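PDB 5UVR: PilO protein from Pseudomonas aeruginosa, which pairs with PilN in the inner-membrane PilM/PilN/PilO/PilP complex needed to assemble functional type IV pili for adhesion and twitching motility. Local coordinates for residues 28-32 with 33-37. Sequence-based numbering, arbitrary orientation.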
# COMPACT_ATOMS: atom_id res chain seq x y z
N VAL A 28 8.42 4.56 -12.25
CA VAL A 28 8.02 4.36 -13.64
C VAL A 28 7.69 5.73 -14.21
O VAL A 28 6.77 6.40 -13.73
CB VAL A 28 6.82 3.41 -13.77
CG1 VAL A 28 6.47 3.19 -15.22
CG2 VAL A 28 7.10 2.08 -13.06
N ALA A 29 8.45 6.16 -15.22
CA ALA A 29 8.21 7.46 -15.84
C ALA A 29 7.05 7.36 -16.81
O ALA A 29 7.00 6.47 -17.66
CB ALA A 29 9.46 7.95 -16.58
N GLN A 30 6.09 8.27 -16.67
CA GLN A 30 5.06 8.47 -17.68
C GLN A 30 5.17 9.91 -18.18
O GLN A 30 5.90 10.72 -17.61
CB GLN A 30 3.66 8.17 -17.13
CG GLN A 30 3.50 6.81 -16.45
CD GLN A 30 3.31 5.68 -17.44
OE1 GLN A 30 3.29 5.89 -18.65
NE2 GLN A 30 3.17 4.46 -16.92
N GLN A 31 4.45 10.22 -19.25
CA GLN A 31 4.66 11.53 -19.87
C GLN A 31 4.22 12.67 -18.95
O GLN A 31 4.82 13.75 -19.01
CB GLN A 31 3.98 11.62 -21.23
CG GLN A 31 2.48 11.77 -21.23
CD GLN A 31 1.94 12.06 -22.62
OE1 GLN A 31 2.39 13.01 -23.26
NE2 GLN A 31 0.99 11.27 -23.08
N PHE A 32 3.24 12.46 -18.08
CA PHE A 32 2.79 13.54 -17.21
C PHE A 32 3.23 13.39 -15.76
O PHE A 32 3.15 14.37 -15.01
CB PHE A 32 1.25 13.64 -17.23
CG PHE A 32 0.66 13.76 -18.60
CD1 PHE A 32 0.99 14.82 -19.42
CD2 PHE A 32 -0.24 12.83 -19.05
CE1 PHE A 32 0.43 14.95 -20.68
CE2 PHE A 32 -0.81 12.94 -20.31
CZ PHE A 32 -0.46 14.01 -21.13
N TYR A 33 3.70 12.22 -15.35
CA TYR A 33 4.08 12.05 -13.96
C TYR A 33 4.99 10.84 -13.84
O TYR A 33 5.05 10.00 -14.74
CB TYR A 33 2.85 11.88 -13.04
CG TYR A 33 1.79 10.98 -13.62
CD1 TYR A 33 1.93 9.60 -13.57
CD2 TYR A 33 0.66 11.50 -14.25
CE1 TYR A 33 0.98 8.77 -14.11
CE2 TYR A 33 -0.29 10.67 -14.80
CZ TYR A 33 -0.13 9.30 -14.72
OH TYR A 33 -1.06 8.45 -15.25
N ILE A 34 5.66 10.76 -12.70
CA ILE A 34 6.48 9.61 -12.31
C ILE A 34 5.73 8.86 -11.21
O ILE A 34 5.33 9.47 -10.21
CB ILE A 34 7.86 10.06 -11.81
CG1 ILE A 34 8.48 11.09 -12.76
CG2 ILE A 34 8.77 8.84 -11.59
CD1 ILE A 34 8.67 10.58 -14.15
N GLU A 35 5.55 7.56 -11.39
CA GLU A 35 4.89 6.71 -10.39
C GLU A 35 5.93 6.11 -9.45
O GLU A 35 6.99 5.67 -9.89
CB GLU A 35 4.13 5.56 -11.05
CG GLU A 35 3.23 5.95 -12.20
CD GLU A 35 2.57 4.74 -12.85
OE1 GLU A 35 2.87 3.60 -12.41
OE2 GLU A 35 1.76 4.92 -13.78
N LEU A 36 5.60 6.06 -8.16
CA LEU A 36 6.45 5.44 -7.13
C LEU A 36 5.64 4.31 -6.51
O LEU A 36 4.85 4.54 -5.59
CB LEU A 36 6.87 6.47 -6.08
CG LEU A 36 7.67 7.75 -6.45
CD1 LEU A 36 7.04 8.72 -7.51
CD2 LEU A 36 7.97 8.53 -5.17
N PRO A 37 5.79 3.08 -6.99
CA PRO A 37 4.95 1.98 -6.51
C PRO A 37 5.55 1.24 -5.32
O PRO A 37 6.76 1.06 -5.21
CB PRO A 37 4.88 1.03 -7.72
CG PRO A 37 5.82 1.63 -8.77
CD PRO A 37 6.66 2.64 -8.09
O HOH W 1 2.24 2.47 -14.93
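Val28 and Glu35 form an antiparallel hydrogen-bonded pair, Val28 N giving to Glu35 O at 3.0 Å and Glu35 N to Val28 O at 2.9 Å. The chain reverses through Gln30-Phe32, where Gln30 N reaches Tyr33 O at 2.8 Å to close a beta hairpin. Between these bonds Ala29 and Ile34 make a non-hydrogen-bonded pair. Ile34 suits this place because its CD1 branch extends over the small Ala29, lying 3.7 Å from Ala29 CB. Val28 and Glu35 share the other face, and the side chains of Gln30 and Tyr33 lie on that same side. Gln30 bends at chi2 (-80°), which turns its amide back along the hairpin, toward the carboxylate of Glu35; the two planes are 39° apart. Glutamine offers an N-H to carboxylate and water: the bond from Gln30 NE2 to Glu35 OE2 is weak at 3.5 Å, and a water joins the same atoms, also weakly. Glu35 OE1 is hydrogen-bonded to NZ of chemically methylated lysine 88, a probably positive amine that a carboxylate would suit. The Tyr33 ring stands beside Gln30, CE1 being 4.0 Å from Gln30 CG. In this modified ferredoxin fold the hairpin projects from the main sheet, away from the helices; strand 90-92 pairs antiparallel with 33-35 along the edge not used by 28-29, where Tyr90 meets Tyr33 edge-to-face and the backbones of Arg91 and Ile34 hydrogen-bond.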